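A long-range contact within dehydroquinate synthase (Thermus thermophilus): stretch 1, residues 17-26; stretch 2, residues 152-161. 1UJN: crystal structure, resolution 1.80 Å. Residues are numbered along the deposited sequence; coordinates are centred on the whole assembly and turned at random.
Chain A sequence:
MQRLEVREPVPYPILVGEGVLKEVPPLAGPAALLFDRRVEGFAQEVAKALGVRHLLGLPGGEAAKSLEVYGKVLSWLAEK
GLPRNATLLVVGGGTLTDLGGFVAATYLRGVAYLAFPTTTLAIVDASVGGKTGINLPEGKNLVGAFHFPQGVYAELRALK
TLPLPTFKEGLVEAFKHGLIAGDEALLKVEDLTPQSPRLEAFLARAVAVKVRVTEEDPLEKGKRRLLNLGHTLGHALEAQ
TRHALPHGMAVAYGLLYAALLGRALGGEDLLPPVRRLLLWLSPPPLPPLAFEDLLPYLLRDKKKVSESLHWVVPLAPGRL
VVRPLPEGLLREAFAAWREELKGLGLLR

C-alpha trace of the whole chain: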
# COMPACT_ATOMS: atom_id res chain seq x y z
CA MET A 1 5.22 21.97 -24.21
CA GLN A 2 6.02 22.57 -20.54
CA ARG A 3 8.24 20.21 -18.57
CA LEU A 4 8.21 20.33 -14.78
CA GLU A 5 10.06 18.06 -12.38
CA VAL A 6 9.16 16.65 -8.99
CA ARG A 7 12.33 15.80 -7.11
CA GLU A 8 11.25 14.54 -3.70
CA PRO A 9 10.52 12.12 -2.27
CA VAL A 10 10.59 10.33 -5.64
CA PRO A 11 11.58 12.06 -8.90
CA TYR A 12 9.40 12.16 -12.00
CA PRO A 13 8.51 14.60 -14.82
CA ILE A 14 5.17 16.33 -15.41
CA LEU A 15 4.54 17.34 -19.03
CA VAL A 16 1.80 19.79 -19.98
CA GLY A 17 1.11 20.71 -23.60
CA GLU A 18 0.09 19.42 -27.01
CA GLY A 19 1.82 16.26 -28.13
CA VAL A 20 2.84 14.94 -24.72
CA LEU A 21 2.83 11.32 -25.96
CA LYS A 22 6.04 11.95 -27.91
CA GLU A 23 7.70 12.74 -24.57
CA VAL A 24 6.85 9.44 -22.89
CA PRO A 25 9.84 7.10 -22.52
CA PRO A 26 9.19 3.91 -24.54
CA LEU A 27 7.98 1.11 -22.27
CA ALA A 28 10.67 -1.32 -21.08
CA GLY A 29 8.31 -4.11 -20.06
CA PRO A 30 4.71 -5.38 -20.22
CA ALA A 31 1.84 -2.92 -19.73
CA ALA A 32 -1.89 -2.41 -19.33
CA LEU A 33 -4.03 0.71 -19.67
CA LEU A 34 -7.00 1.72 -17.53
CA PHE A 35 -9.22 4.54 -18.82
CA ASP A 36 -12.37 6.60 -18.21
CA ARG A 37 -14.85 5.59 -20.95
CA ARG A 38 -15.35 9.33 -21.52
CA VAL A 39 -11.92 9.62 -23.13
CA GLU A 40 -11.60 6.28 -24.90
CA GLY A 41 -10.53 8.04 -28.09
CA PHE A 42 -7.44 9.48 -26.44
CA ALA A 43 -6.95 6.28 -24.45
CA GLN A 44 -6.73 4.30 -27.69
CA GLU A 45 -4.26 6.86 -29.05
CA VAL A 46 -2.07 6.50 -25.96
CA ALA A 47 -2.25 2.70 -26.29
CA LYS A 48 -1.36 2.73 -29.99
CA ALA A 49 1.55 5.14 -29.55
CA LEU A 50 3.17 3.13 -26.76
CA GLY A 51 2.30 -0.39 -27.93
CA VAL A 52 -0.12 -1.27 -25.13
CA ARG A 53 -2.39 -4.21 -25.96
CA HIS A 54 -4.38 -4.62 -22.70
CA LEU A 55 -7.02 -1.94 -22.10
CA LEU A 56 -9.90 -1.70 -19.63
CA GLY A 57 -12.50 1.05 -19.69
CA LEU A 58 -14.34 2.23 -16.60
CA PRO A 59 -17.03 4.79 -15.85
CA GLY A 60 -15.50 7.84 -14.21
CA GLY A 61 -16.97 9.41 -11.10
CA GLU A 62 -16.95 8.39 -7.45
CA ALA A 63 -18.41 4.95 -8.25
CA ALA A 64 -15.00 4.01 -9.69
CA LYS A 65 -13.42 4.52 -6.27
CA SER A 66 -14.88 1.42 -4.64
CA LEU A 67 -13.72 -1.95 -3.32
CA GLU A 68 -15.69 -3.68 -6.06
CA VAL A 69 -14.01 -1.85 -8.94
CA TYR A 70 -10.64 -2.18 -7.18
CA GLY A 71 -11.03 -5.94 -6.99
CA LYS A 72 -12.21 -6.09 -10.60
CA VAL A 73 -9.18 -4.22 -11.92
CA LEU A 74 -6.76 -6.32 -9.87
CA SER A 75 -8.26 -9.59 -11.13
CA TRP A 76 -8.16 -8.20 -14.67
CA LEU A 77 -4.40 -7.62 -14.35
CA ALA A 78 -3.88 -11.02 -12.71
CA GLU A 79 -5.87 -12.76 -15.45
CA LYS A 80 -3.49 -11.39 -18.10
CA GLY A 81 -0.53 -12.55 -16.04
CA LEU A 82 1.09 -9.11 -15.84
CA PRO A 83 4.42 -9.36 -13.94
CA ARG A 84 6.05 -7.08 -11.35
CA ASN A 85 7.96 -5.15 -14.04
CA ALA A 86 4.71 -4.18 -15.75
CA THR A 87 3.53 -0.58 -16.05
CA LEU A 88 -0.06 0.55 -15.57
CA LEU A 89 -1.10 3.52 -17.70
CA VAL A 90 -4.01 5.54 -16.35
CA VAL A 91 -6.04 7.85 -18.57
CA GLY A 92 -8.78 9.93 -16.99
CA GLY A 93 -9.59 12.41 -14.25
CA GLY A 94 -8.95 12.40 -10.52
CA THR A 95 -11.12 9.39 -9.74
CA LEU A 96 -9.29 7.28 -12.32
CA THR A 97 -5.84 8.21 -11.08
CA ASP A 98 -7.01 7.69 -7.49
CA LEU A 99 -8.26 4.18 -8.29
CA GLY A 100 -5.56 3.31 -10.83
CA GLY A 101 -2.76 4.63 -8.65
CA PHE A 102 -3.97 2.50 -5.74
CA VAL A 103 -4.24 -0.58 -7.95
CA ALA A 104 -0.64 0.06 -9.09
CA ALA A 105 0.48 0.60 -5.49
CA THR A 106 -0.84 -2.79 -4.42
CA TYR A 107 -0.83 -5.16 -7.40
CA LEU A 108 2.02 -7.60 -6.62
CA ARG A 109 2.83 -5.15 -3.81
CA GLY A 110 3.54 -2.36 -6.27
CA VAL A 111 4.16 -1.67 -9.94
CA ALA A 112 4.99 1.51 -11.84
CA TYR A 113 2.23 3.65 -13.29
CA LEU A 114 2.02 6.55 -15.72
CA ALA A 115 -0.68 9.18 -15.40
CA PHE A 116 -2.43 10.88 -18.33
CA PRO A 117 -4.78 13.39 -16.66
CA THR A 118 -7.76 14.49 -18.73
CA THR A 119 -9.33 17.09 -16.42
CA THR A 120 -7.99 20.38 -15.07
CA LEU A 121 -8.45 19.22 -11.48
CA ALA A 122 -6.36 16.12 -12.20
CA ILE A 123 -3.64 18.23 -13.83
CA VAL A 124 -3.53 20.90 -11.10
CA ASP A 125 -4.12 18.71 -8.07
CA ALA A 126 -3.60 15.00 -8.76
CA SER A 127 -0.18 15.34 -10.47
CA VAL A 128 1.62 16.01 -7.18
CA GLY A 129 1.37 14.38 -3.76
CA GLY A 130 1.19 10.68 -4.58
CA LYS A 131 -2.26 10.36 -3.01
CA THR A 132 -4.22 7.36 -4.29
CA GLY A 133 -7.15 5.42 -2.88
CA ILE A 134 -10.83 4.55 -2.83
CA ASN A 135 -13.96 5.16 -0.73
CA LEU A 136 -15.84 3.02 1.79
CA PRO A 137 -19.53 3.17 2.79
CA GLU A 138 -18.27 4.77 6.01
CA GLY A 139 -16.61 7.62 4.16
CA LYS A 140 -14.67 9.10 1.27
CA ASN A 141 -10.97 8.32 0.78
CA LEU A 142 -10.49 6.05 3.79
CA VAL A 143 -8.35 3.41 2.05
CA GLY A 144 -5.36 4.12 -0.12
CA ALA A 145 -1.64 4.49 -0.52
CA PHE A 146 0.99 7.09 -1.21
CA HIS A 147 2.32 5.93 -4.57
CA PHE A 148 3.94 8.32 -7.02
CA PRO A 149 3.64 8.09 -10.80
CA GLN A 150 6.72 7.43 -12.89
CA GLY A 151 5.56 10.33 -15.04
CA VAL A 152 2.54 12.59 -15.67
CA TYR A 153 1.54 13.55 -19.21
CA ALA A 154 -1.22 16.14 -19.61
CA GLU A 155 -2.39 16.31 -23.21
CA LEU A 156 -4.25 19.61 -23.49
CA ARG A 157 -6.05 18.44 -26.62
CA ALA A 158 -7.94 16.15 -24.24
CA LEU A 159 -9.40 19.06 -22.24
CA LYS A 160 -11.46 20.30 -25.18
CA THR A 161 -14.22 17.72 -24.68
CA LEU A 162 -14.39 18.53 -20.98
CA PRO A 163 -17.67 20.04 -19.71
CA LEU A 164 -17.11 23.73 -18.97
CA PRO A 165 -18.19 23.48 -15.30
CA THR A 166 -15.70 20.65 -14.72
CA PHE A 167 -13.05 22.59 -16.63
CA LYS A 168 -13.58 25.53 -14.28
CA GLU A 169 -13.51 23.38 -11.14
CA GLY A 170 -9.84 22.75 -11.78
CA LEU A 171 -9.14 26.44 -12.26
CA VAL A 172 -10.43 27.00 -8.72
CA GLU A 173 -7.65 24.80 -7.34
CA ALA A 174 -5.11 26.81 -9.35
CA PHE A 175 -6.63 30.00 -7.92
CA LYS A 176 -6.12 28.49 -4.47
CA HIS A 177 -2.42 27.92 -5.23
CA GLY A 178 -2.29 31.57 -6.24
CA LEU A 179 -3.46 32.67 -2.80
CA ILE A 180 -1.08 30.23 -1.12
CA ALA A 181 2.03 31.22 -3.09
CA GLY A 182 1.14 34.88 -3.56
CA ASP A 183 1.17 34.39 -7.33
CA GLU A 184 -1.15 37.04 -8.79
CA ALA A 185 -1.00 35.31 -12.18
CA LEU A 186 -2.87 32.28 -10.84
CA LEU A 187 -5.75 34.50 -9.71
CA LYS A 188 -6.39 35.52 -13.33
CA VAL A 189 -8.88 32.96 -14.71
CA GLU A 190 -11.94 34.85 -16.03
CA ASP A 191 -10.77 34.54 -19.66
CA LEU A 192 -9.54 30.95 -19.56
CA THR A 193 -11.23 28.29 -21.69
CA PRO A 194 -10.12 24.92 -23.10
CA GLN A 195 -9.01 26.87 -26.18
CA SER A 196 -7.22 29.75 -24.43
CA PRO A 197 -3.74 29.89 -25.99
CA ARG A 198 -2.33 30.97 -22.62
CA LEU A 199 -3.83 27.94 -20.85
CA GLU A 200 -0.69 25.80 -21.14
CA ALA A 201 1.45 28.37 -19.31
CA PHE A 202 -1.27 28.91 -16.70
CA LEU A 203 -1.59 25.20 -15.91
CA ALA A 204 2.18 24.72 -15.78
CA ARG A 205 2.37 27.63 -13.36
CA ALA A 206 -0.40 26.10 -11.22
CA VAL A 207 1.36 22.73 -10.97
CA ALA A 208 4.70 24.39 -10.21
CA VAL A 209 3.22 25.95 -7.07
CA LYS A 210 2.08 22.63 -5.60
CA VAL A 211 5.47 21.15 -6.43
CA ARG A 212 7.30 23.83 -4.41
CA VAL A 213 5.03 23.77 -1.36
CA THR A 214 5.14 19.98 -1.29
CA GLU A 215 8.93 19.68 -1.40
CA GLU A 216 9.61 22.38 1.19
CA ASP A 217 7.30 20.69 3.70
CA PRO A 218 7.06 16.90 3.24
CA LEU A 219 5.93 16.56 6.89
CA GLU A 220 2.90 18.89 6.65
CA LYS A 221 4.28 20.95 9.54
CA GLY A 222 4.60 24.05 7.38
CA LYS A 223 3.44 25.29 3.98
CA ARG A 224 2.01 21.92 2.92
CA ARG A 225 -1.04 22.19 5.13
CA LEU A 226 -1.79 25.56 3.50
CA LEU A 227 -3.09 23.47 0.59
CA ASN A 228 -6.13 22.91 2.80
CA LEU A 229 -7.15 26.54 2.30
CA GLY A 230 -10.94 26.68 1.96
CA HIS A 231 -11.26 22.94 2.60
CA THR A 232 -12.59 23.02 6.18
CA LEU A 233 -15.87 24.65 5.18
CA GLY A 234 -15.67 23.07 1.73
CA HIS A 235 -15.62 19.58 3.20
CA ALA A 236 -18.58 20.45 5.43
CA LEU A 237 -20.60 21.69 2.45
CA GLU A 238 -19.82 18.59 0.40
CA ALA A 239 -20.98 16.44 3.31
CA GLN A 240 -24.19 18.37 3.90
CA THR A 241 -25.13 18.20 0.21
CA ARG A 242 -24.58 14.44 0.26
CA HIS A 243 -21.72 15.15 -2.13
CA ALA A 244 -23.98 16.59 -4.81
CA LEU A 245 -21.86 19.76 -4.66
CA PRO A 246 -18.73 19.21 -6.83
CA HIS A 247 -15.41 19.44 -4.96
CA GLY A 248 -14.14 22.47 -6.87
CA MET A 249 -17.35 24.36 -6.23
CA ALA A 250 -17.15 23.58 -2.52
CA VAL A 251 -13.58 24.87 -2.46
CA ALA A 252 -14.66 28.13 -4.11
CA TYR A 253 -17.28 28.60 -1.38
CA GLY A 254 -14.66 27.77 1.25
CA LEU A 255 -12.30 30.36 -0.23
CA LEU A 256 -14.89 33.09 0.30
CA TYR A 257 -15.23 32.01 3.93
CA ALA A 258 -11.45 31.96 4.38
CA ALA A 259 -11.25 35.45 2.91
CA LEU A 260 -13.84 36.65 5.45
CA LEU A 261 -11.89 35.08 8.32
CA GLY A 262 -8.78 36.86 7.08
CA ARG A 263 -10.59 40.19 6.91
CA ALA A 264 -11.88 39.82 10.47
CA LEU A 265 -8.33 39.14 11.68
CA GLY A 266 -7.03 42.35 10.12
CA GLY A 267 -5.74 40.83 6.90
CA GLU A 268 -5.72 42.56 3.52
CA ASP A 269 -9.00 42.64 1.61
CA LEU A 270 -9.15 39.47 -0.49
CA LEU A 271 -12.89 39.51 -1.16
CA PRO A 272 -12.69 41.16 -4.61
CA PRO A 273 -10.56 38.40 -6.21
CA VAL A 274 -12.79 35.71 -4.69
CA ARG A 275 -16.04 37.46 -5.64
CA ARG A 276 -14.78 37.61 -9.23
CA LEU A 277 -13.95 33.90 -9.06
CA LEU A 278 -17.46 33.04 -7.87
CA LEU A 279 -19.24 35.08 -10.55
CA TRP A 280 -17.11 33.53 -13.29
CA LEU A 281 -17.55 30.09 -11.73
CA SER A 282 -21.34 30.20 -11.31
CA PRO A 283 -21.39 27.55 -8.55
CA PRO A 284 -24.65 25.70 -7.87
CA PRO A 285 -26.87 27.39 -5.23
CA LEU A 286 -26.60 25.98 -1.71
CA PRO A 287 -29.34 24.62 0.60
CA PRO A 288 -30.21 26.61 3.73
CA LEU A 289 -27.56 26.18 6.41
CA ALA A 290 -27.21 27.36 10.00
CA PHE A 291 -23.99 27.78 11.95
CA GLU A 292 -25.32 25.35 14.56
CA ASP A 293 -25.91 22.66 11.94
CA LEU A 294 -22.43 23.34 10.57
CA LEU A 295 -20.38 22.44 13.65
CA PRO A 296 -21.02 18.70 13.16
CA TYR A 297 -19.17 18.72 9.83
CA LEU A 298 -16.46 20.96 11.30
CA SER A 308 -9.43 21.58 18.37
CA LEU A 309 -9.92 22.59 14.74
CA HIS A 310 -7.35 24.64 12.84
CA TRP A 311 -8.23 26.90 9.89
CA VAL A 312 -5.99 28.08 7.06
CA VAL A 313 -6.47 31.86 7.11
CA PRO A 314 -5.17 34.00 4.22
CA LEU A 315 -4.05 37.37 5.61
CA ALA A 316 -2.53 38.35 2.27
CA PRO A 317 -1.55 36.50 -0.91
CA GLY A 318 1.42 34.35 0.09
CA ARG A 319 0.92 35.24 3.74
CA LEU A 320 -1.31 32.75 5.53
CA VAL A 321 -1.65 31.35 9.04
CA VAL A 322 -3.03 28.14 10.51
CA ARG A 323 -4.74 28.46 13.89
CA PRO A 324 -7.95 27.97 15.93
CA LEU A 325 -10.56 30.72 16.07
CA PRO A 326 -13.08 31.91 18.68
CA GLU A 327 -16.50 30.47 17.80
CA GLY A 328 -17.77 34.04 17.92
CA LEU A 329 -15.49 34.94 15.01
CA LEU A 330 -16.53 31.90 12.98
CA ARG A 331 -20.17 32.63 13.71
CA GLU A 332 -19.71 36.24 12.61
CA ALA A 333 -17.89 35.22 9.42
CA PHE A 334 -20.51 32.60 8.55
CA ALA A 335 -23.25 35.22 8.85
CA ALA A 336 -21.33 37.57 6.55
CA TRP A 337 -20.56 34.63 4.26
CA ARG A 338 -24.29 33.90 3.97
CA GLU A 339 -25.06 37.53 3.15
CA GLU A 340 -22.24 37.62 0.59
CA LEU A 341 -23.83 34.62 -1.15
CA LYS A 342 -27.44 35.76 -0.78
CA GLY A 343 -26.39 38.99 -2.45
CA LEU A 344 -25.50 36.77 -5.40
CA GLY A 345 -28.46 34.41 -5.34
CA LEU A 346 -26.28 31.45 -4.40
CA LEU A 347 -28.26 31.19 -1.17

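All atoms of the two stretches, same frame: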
# COMPACT_ATOMS: atom_id res chain seq x y z
N GLY A 17 1.07 20.08 -22.29
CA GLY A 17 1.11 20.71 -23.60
C GLY A 17 0.44 19.87 -24.66
O GLY A 17 -0.32 18.95 -24.34
N GLU A 18 0.69 20.18 -25.92
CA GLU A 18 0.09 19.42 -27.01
C GLU A 18 1.15 18.52 -27.63
O GLU A 18 2.18 18.99 -28.11
CB GLU A 18 -0.49 20.37 -28.07
CG GLU A 18 -1.71 21.13 -27.57
CD GLU A 18 -2.31 22.04 -28.63
OE1 GLU A 18 -2.52 21.58 -29.77
OE2 GLU A 18 -2.58 23.22 -28.31
N GLY A 19 0.89 17.22 -27.59
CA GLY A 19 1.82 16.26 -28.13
C GLY A 19 2.67 15.67 -27.03
O GLY A 19 3.84 15.36 -27.23
N VAL A 20 2.09 15.50 -25.84
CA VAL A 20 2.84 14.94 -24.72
C VAL A 20 3.25 13.47 -24.92
O VAL A 20 4.24 13.02 -24.36
CB VAL A 20 2.04 15.06 -23.39
CG1 VAL A 20 1.78 16.53 -23.09
CG2 VAL A 20 0.73 14.28 -23.48
N LEU A 21 2.49 12.72 -25.73
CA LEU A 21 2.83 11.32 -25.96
C LEU A 21 4.23 11.10 -26.52
O LEU A 21 4.88 10.09 -26.22
CB LEU A 21 1.81 10.66 -26.90
CG LEU A 21 0.51 10.19 -26.25
CD1 LEU A 21 -0.41 9.63 -27.32
CD2 LEU A 21 0.80 9.13 -25.19
N LYS A 22 4.71 12.05 -27.32
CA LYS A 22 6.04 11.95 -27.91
C LYS A 22 7.12 12.03 -26.83
O LYS A 22 8.25 11.60 -27.03
CB LYS A 22 6.27 13.09 -28.91
CG LYS A 22 6.74 14.37 -28.25
CD LYS A 22 6.90 15.51 -29.24
CE LYS A 22 6.97 16.85 -28.53
NZ LYS A 22 5.74 17.12 -27.73
N GLU A 23 6.76 12.59 -25.67
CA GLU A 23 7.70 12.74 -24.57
C GLU A 23 7.74 11.57 -23.59
O GLU A 23 8.55 11.56 -22.67
CB GLU A 23 7.36 14.02 -23.79
CG GLU A 23 7.54 15.29 -24.61
CD GLU A 23 8.96 15.44 -25.12
OE1 GLU A 23 9.88 15.54 -24.28
OE2 GLU A 23 9.16 15.44 -26.35
N VAL A 24 6.87 10.58 -23.79
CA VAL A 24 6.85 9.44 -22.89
C VAL A 24 7.97 8.46 -23.22
O VAL A 24 8.14 8.08 -24.37
CB VAL A 24 5.51 8.67 -22.97
CG1 VAL A 24 5.51 7.51 -21.99
CG2 VAL A 24 4.34 9.62 -22.68
N PRO A 25 8.76 8.05 -22.22
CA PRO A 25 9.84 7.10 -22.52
C PRO A 25 9.21 5.78 -22.99
O PRO A 25 8.24 5.31 -22.39
CB PRO A 25 10.55 6.93 -21.18
CG PRO A 25 10.28 8.22 -20.47
CD PRO A 25 8.84 8.50 -20.82
N PRO A 26 9.75 5.18 -24.06
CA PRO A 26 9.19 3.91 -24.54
C PRO A 26 9.17 2.91 -23.39
O PRO A 26 10.10 2.87 -22.59
CB PRO A 26 10.17 3.50 -25.64
CG PRO A 26 10.58 4.83 -26.21
CD PRO A 26 10.81 5.67 -24.97
N VAL A 152 3.89 12.05 -15.47
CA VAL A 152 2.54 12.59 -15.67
C VAL A 152 2.55 13.31 -17.01
O VAL A 152 3.41 14.16 -17.25
CB VAL A 152 2.15 13.60 -14.57
CG1 VAL A 152 0.76 14.18 -14.86
CG2 VAL A 152 2.15 12.92 -13.21
N TYR A 153 1.61 12.97 -17.88
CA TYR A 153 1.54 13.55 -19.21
C TYR A 153 0.15 14.09 -19.48
O TYR A 153 -0.79 13.33 -19.72
CB TYR A 153 1.92 12.46 -20.23
CG TYR A 153 3.32 11.94 -19.99
CD1 TYR A 153 4.42 12.56 -20.57
CD2 TYR A 153 3.55 10.90 -19.08
CE1 TYR A 153 5.73 12.16 -20.26
CE2 TYR A 153 4.85 10.50 -18.76
CZ TYR A 153 5.93 11.14 -19.35
OH TYR A 153 7.22 10.79 -19.00
N ALA A 154 0.04 15.42 -19.42
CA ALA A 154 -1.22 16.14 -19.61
C ALA A 154 -1.36 16.67 -21.02
O ALA A 154 -0.79 17.71 -21.37
CB ALA A 154 -1.32 17.29 -18.61
N GLU A 155 -2.13 15.95 -21.83
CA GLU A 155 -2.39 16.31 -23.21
C GLU A 155 -3.54 17.31 -23.22
O GLU A 155 -4.69 16.93 -23.00
CB GLU A 155 -2.78 15.06 -24.00
CG GLU A 155 -3.18 15.34 -25.44
CD GLU A 155 -2.14 16.16 -26.17
OE1 GLU A 155 -0.98 15.71 -26.27
OE2 GLU A 155 -2.50 17.26 -26.64
N LEU A 156 -3.23 18.57 -23.48
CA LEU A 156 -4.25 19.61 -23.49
C LEU A 156 -5.35 19.37 -24.53
O LEU A 156 -6.48 19.80 -24.34
CB LEU A 156 -3.59 20.98 -23.68
CG LEU A 156 -2.56 21.30 -22.59
CD1 LEU A 156 -1.93 22.67 -22.83
CD2 LEU A 156 -3.23 21.26 -21.22
N ARG A 157 -5.03 18.69 -25.62
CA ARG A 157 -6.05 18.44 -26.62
C ARG A 157 -7.18 17.62 -26.03
O ARG A 157 -8.30 17.59 -26.53
CB ARG A 157 -5.40 17.69 -27.78
CG ARG A 157 -6.39 17.42 -28.92
CD ARG A 157 -5.68 16.93 -30.19
NE ARG A 157 -4.66 15.93 -29.86
CZ ARG A 157 -5.06 14.65 -29.79
NH1 ARG A 157 -6.32 14.32 -30.01
NH2 ARG A 157 -4.16 13.70 -29.49
N ALA A 158 -6.92 16.95 -24.91
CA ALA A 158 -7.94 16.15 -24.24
C ALA A 158 -8.93 16.98 -23.42
O ALA A 158 -10.03 16.53 -23.14
CB ALA A 158 -7.27 15.10 -23.35
N LEU A 159 -8.54 18.19 -23.04
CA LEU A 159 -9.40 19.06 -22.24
C LEU A 159 -10.53 19.73 -23.02
O LEU A 159 -11.46 20.28 -22.43
CB LEU A 159 -8.58 20.17 -21.57
CG LEU A 159 -7.49 19.78 -20.58
CD1 LEU A 159 -6.73 21.03 -20.15
CD2 LEU A 159 -8.12 19.09 -19.38
N LYS A 160 -10.45 19.67 -24.34
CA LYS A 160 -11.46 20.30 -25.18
C LYS A 160 -12.85 19.68 -25.11
O LYS A 160 -13.85 20.36 -25.33
CB LYS A 160 -10.95 20.34 -26.62
CG LYS A 160 -9.67 21.17 -26.75
CD LYS A 160 -9.12 21.21 -28.16
CE LYS A 160 -7.66 21.67 -28.15
NZ LYS A 160 -6.93 21.29 -29.39
N THR A 161 -12.93 18.39 -24.78
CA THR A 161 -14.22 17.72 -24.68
C THR A 161 -14.77 17.78 -23.26
O THR A 161 -15.85 17.27 -22.97
CB THR A 161 -14.12 16.25 -25.10
OG1 THR A 161 -15.38 15.60 -24.87
CG2 THR A 161 -13.03 15.54 -24.29
O HOH W 1 -0.45 13.29 -26.92
O HOH W 2 9.32 12.10 -20.12

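Residues 152-155 form the end of a strand, and Gly 17 pairs with it in parallel. Gly 17 N donates to Ala 154 O at 3.2 Å, and Leu 156 N donates to Gly 17 O at 3.1 Å. Both bonds are nearly straight. The two thus straddle Glu 155, whose CA lies 3.5 Å from Gly 17 O in a CA-H...O contact. After this bridge stretch 1 leaves the strand and turns at residues 19-23, where Glu 23 N bonds to Val 20 O at 2.9 Å. Backbone angles at Gly 17 and Gly 19 call for glycine, since a CB would press against the preceding carbonyl.

The carboxylate of Glu 155 fastens this turn. Its OE1 accepts from Gly 19 N at 2.7 Å and from Val 20 N at 3.1 Å. Water 1 extends the link: it donates to Glu 155 OE1 at 2.6 Å and accepts from Leu 21 N at 3.2 Å. Glu 155 OE2 takes Arg 157 N at 3.1 Å within its own stretch. Its chi1 is t and its chi2 is p, which brings the carboxylate to the backbone amides.

Tyr 153 is the main apolar platform and has the largest area covered by the other stretch. Val 24 CG2 sits over one ring face, 3.6 Å from Tyr 153 CD1, in a CH-pi contact. Val 20 CG2 packs 3.9 Å from Tyr 153 CB. Both valines are buried, and their branched, apolar side chains suit these contacts. Pro 25 CD approaches Tyr 153 OH at 3.3 Å. The hydroxyl remains satisfied through water 2, which lies 2.7 Å from Tyr 153 OH and donates to Glu 23 O at 2.7 Å.

At the exposed margin, Glu 18 OE1 lies 4.4 Å from Lys 160 NZ. The charges are opposite, but this is no salt bridge.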